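Long-range contacts in PvdO (Pseudomonas aeruginosa, PDB 5HHA), which is a periplasmic, calcium-binding protein of the formylglycine-generating enzyme family that takes part in chromophore maturation, probably that of the siderophore pyoverdine: residues Gln83-Leu89 with Gln120-Ala126; Cys111-Pro116 with Ala126-Asp130. All blocks are in the same frame, centred on the assembly; numbering follows the deposited sequence. Where two conformers were deposited one is given.

Contact 1: Gln83-Leu89 with Gln120-Ala126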
loop_
_atom_site.group_PDB
_atom_site.type_symbol
_atom_site.label_atom_id
_atom_site.label_comp_id
_atom_site.label_asym_id
_atom_site.label_seq_id
_atom_site.Cartn_x
_atom_site.Cartn_y
_atom_site.Cartn_z
ATOM N N GLN A 83 5.303 -3.951 1.184
ATOM C CA GLN A 83 5.209 -3.576 -0.201
ATOM C C GLN A 83 6.031 -4.574 -1.034
ATOM O O GLN A 83 7.057 -5.099 -0.572
ATOM C CB GLN A 83 5.723 -2.147 -0.362
ATOM C CG GLN A 83 4.755 -1.102 0.217
ATOM C CD GLN A 83 5.362 -0.112 1.204
ATOM O OE1 GLN A 83 6.563 -0.088 1.477
ATOM N NE2 GLN A 83 4.487 0.755 1.732
ATOM N N VAL A 84 5.560 -4.857 -2.241
ATOM C CA VAL A 84 6.315 -5.741 -3.121
ATOM C C VAL A 84 7.665 -5.100 -3.384
ATOM O O VAL A 84 7.758 -3.897 -3.593
ATOM C CB VAL A 84 5.534 -6.014 -4.395
ATOM C CG1 VAL A 84 6.395 -6.781 -5.426
ATOM C CG2 VAL A 84 4.276 -6.815 -4.075
ATOM N N THR A 85 8.732 -5.892 -3.332
ATOM C CA THR A 85 10.070 -5.315 -3.387
ATOM C C THR A 85 10.606 -5.198 -4.796
ATOM O O THR A 85 10.101 -5.823 -5.727
ATOM C CB THR A 85 11.092 -6.147 -2.603
ATOM O OG1 THR A 85 11.266 -7.402 -3.275
ATOM C CG2 THR A 85 10.678 -6.359 -1.139
ATOM N N ALA A 86 11.643 -4.394 -4.934
ATOM C CA ALA A 86 12.336 -4.260 -6.210
ATOM C C ALA A 86 12.835 -5.609 -6.718
ATOM O O ALA A 86 12.736 -5.892 -7.914
ATOM C CB ALA A 86 13.484 -3.298 -6.085
ATOM N N GLY A 87 13.377 -6.443 -5.838
ATOM C CA GLY A 87 13.860 -7.744 -6.257
ATOM C C GLY A 87 12.731 -8.643 -6.681
ATOM O O GLY A 87 12.868 -9.453 -7.607
ATOM N N GLU A 88 11.592 -8.523 -6.014
ATOM C CA GLU A 88 10.438 -9.335 -6.383
ATOM C C GLU A 88 9.919 -8.922 -7.751
ATOM O O GLU A 88 9.577 -9.774 -8.589
ATOM C CB GLU A 88 9.354 -9.238 -5.317
ATOM C CG GLU A 88 9.717 -10.061 -4.096
ATOM C CD GLU A 88 9.038 -9.653 -2.795
ATOM O OE1 GLU A 88 8.176 -8.742 -2.773
ATOM O OE2 GLU A 88 9.362 -10.303 -1.770
ATOM N N LEU A 89 9.862 -7.622 -7.994
ATOM C CA LEU A 89 9.454 -7.155 -9.313
ATOM C C LEU A 89 10.467 -7.586 -10.377
ATOM O O LEU A 89 10.073 -7.989 -11.485
ATOM C CB LEU A 89 9.258 -5.640 -9.308
ATOM C CG LEU A 89 8.710 -5.019 -10.607
ATOM C CD1 LEU A 89 7.275 -5.460 -10.839
ATOM C CD2 LEU A 89 8.822 -3.497 -10.566
ATOM N N GLN A 120 18.459 2.159 -5.054
ATOM C CA GLN A 120 17.355 1.243 -4.774
ATOM C C GLN A 120 17.858 -0.190 -4.761
ATOM O O GLN A 120 18.014 -0.832 -5.821
ATOM C CB GLN A 120 16.245 1.374 -5.826
ATOM C CG GLN A 120 15.028 0.490 -5.553
ATOM C CD GLN A 120 14.197 0.263 -6.799
ATOM O OE1 GLN A 120 14.742 0.056 -7.895
ATOM N NE2 GLN A 120 12.873 0.280 -6.651
ATOM N N GLY A 121 18.102 -0.710 -3.574
ATOM C CA GLY A 121 18.476 -2.098 -3.422
ATOM C C GLY A 121 17.278 -3.030 -3.543
ATOM O O GLY A 121 16.123 -2.591 -3.640
ATOM N N PRO A 122 17.513 -4.332 -3.524
ATOM C CA PRO A 122 16.467 -5.297 -3.854
ATOM C C PRO A 122 15.372 -5.438 -2.800
ATOM O O PRO A 122 14.319 -5.952 -3.150
ATOM C CB PRO A 122 17.242 -6.599 -4.006
ATOM C CG PRO A 122 18.448 -6.386 -3.117
ATOM C CD PRO A 122 18.826 -4.986 -3.364
ATOM N N ARG A 123 15.599 -4.962 -1.578
ATOM C CA ARG A 123 14.550 -4.993 -0.571
ATOM C C ARG A 123 13.856 -3.654 -0.399
ATOM O O ARG A 123 12.925 -3.569 0.390
ATOM C CB ARG A 123 15.094 -5.451 0.774
ATOM C CG ARG A 123 15.777 -6.803 0.687
ATOM C CD ARG A 123 15.073 -7.830 1.446
ATOM N NE ARG A 123 14.063 -8.410 0.595
ATOM C CZ ARG A 123 12.847 -8.747 0.990
ATOM N NH1 ARG A 123 12.466 -8.563 2.255
ATOM N NH2 ARG A 123 12.023 -9.283 0.099
ATOM N N GLN A 124 14.256 -2.626 -1.127
ATOM C CA GLN A 124 13.440 -1.415 -1.129
ATOM C C GLN A 124 12.184 -1.703 -1.959
ATOM O O GLN A 124 12.145 -2.618 -2.769
ATOM C CB GLN A 124 14.217 -0.243 -1.705
ATOM C CG GLN A 124 15.048 0.504 -0.657
ATOM C CD GLN A 124 16.102 1.384 -1.293
ATOM O OE1 GLN A 124 15.849 2.514 -1.691
ATOM N NE2 GLN A 124 17.317 0.867 -1.394
ATOM N N PRO A 125 11.111 -0.914 -1.761
ATOM C CA PRO A 125 9.880 -1.180 -2.515
ATOM C C PRO A 125 10.054 -1.010 -4.017
ATOM O O PRO A 125 10.720 -0.083 -4.495
ATOM C CB PRO A 125 8.892 -0.125 -1.989
ATOM C CG PRO A 125 9.436 0.289 -0.678
ATOM C CD PRO A 125 10.938 0.159 -0.773
ATOM N N ALA A 126 9.397 -1.882 -4.769
ATOM C CA ALA A 126 9.204 -1.660 -6.196
ATOM C C ALA A 126 8.429 -0.364 -6.400
ATOM O O ALA A 126 7.448 -0.072 -5.682
ATOM C CB ALA A 126 8.431 -2.804 -6.801
HETATM O O HOH W 1 6.017 -1.619 -3.903
HETATM O O HOH W 2 13.527 -9.082 -2.768
#
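Ala86 and Ala126 lie at the tight centre of this contact, where the start of helix 86-96 meets the loop before helix 131-145. Three backbone hydrogen bonds join the segments. Ala126 N donates to Val84 O, and Ala86 N to Gln124 O at 2.8 Å. Gly87 N donates to Pro122 O at 2.9 Å. The first two bonds make a single beta bridge between Thr85 and Pro125. The bonds from Ala86 and Gly87 use N-H groups of the first helical turn. The methyl of Ala126 rests 3.8 Å from Leu89 CD2. The methyl of Ala86 lies against the side-chain amide of Gln120, whose NE2 donates to Pro125 O and whose OE1 is hydrogen-bonded to Lys115 NZ. Near Val84, a water lies within hydrogen-bonding distance of both Val84 O and Ala126 O.

The other side is looser and more open. Pro122 is exposed, and Arg123 reaches back over Thr85. The CB of Arg123 points away from residues 83-89, but bends at chi2 (-115°) and chi3 bring the guanidinium back. Thr85 CG2 lies over one face of that group, 3.4 Å from Arg123 NH2. Glu88 OE2 meets the edge in a long salt bridge, 3.4 Å from Arg123 NH2. The carboxylate and guanidinium planes are 71° apart, so the two groups do not pair flat. A second water accepts from Arg123 NH2, donates to Pro122 O and is hydrogen-bonded to Thr85 OG1.

Glu88 OE1 accepts from Thr85 N, and Thr85 OG1 accepts from Glu88 N at 3.0 Å. This reciprocal pair is a capping box, the classic start of a helix, here docked on a type I turn spanning Gly121 to Gln124.

Contact 2: Cys111-Pro116 with Ala126-Asp130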
loop_
_atom_site.group_PDB
_atom_site.type_symbol
_atom_site.label_atom_id
_atom_site.label_comp_id
_atom_site.label_asym_id
_atom_site.label_seq_id
_atom_site.Cartn_x
_atom_site.Cartn_y
_atom_site.Cartn_z
ATOM N N CYS A 111 11.303 7.882 -13.904
ATOM C CA CYS A 111 11.184 6.437 -13.848
ATOM C C CYS A 111 11.628 5.895 -15.184
ATOM O O CYS A 111 11.052 6.258 -16.207
ATOM C CB CYS A 111 9.725 6.006 -13.618
ATOM S SG CYS A 111 9.142 6.255 -11.914
ATOM N N ILE A 112 12.635 5.033 -15.172
ATOM C CA ILE A 112 13.164 4.471 -16.417
ATOM C C ILE A 112 13.117 2.955 -16.292
ATOM O O ILE A 112 13.852 2.345 -15.501
ATOM C CB ILE A 112 14.601 4.969 -16.725
ATOM C CG1 ILE A 112 14.619 6.473 -17.008
ATOM C CG2 ILE A 112 15.148 4.265 -17.958
ATOM C CD1 ILE A 112 14.547 7.349 -15.818
ATOM N N ALA A 113 12.188 2.361 -17.031
ATOM C CA ALA A 113 12.022 0.924 -17.098
ATOM C C ALA A 113 11.897 0.306 -15.706
ATOM O O ALA A 113 12.406 -0.774 -15.449
ATOM C CB ALA A 113 13.183 0.285 -17.882
ATOM N N GLY A 114 11.182 0.988 -14.818
ATOM C CA GLY A 114 10.934 0.484 -13.485
ATOM C C GLY A 114 11.885 0.993 -12.427
ATOM O O GLY A 114 11.662 0.750 -11.236
ATOM N N LYS A 115 12.949 1.678 -12.827
ATOM C CA LYS A 115 13.950 2.120 -11.870
ATOM C C LYS A 115 13.835 3.600 -11.573
ATOM O O LYS A 115 13.772 4.408 -12.488
ATOM C CB LYS A 115 15.366 1.855 -12.395
ATOM C CG LYS A 115 15.736 0.388 -12.522
ATOM C CD LYS A 115 15.697 -0.364 -11.192
ATOM C CE LYS A 115 16.849 0.006 -10.269
ATOM N NZ LYS A 115 16.965 -0.976 -9.136
ATOM N N PRO A 116 13.840 3.947 -10.280
ATOM C CA PRO A 116 13.873 5.356 -9.893
ATOM C C PRO A 116 15.291 5.914 -10.030
ATOM O O PRO A 116 16.223 5.155 -10.323
ATOM C CB PRO A 116 13.453 5.294 -8.429
ATOM C CG PRO A 116 14.069 4.029 -7.951
ATOM C CD PRO A 116 13.975 3.060 -9.110
ATOM N N ALA A 126 9.397 -1.882 -4.769
ATOM C CA ALA A 126 9.204 -1.660 -6.196
ATOM C C ALA A 126 8.429 -0.364 -6.400
ATOM O O ALA A 126 7.448 -0.072 -5.682
ATOM C CB ALA A 126 8.431 -2.804 -6.801
ATOM N N VAL A 127 8.837 0.418 -7.379
ATOM C CA VAL A 127 8.160 1.651 -7.743
ATOM C C VAL A 127 8.179 1.767 -9.278
ATOM O O VAL A 127 8.606 0.832 -9.977
ATOM C CB VAL A 127 8.846 2.869 -7.081
ATOM C CG1 VAL A 127 8.661 2.834 -5.565
ATOM C CG2 VAL A 127 10.340 2.964 -7.459
ATOM N N CYS A 128 7.715 2.898 -9.801
ATOM C CA CYS A 128 7.815 3.178 -11.232
ATOM C C CYS A 128 7.007 2.189 -12.037
ATOM O O CYS A 128 7.364 1.863 -13.182
ATOM C CB CYS A 128 9.287 3.246 -11.667
ATOM S SG CYS A 128 10.137 4.678 -11.004
ATOM N N VAL A 129 5.888 1.770 -11.441
ATOM C CA VAL A 129 4.887 0.897 -12.041
ATOM C C VAL A 129 3.527 1.602 -12.082
ATOM O O VAL A 129 3.159 2.345 -11.153
ATOM C CB VAL A 129 4.739 -0.420 -11.250
ATOM C CG1 VAL A 129 5.925 -1.348 -11.499
ATOM C CG2 VAL A 129 4.532 -0.164 -9.745
ATOM N N ASP A 130 2.776 1.397 -13.159
ATOM C CA ASP A 130 1.421 1.930 -13.211
ATOM C C ASP A 130 0.420 0.880 -12.735
ATOM O O ASP A 130 0.746 -0.214 -12.329
ATOM C CB ASP A 130 1.045 2.581 -14.582
ATOM C CG ASP A 130 0.748 1.579 -15.688
ATOM O OD1 ASP A 130 0.782 0.370 -15.461
ATOM O OD2 ASP A 130 0.452 2.043 -16.827
HETATM O O HOH W 3 11.235 -0.767 -8.910
HETATM O O HOH W 4 9.194 2.941 -15.132
#
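Cys111 and Cys128 are joined covalently, and their disulfide links the two segments. The SG atoms of Cys111 and Cys128 are 2.1 Å apart and the torsion about the S-S bond is -70°. In both cysteines CB points toward the facing segment, and the sulfur is anti to the carbonyl carbon (chi1 -75° in Cys111, -69° in Cys128), a setting that lets the two sulfurs meet. The two CB atoms approach closely, Cys111 CB to Cys128 CB being 3.4 Å.

Apolar packing flanks the bridge. Val127 CG2 sits between its own backbone N and carbonyl carbon and faces the ring of Pro116. It lies 3.9 Å from Pro116 CG, and the two side chains cross at about a right angle. Pro116 CB also touches Cys128 SG, at 4.2 Å. Val127 packs further on Tyr118 and Val217.

Polar links across the contact run through water, with no direct hydrogen bond between the segments. One water accepts from Gly114 N and donates to Cys128 O, which also receives Arg274 NH1. A second water accepts from Val127 N and lies within hydrogen-bonding distance of Gly114 O. The N-H and the carbonyl of Gly114 thus each face a water. Gly114 O also lies 3.3 Å from Val127 O, a meeting of two acceptors.

Within segment 111-116, Ile112 and Lys115 exchange two backbone hydrogen bonds, Ile112 N to Lys115 O at 3.0 Å and Lys115 N to Ile112 O at 2.9 Å. They close a type I' turn with Ala113 and Gly114 at its corners. The arrangement is a beta-hairpin-like turn tied by a disulfide to the chain leading into helix 131-145.

Both contacts tie parts of the long connection between helices 86-96 and 131-145, and they share Ala126. Contact 1 fixes this connection to the start of the first helix, by direct backbone bonds and a salt bridge. It is partly buried, with its Pro122 and Arg123 side more open to solvent. Contact 2 is mostly buried, yet its centre lies about 16 Å from the centre of the chain, that of contact 1 about 13 Å. It holds two parts of the connection together by a disulfide and waters. Their segments alternate along the sequence. The contacts also touch directly: Gln120 NE2 packs 3.8 Å from Val127 CG2, and Leu89 packs on Val129.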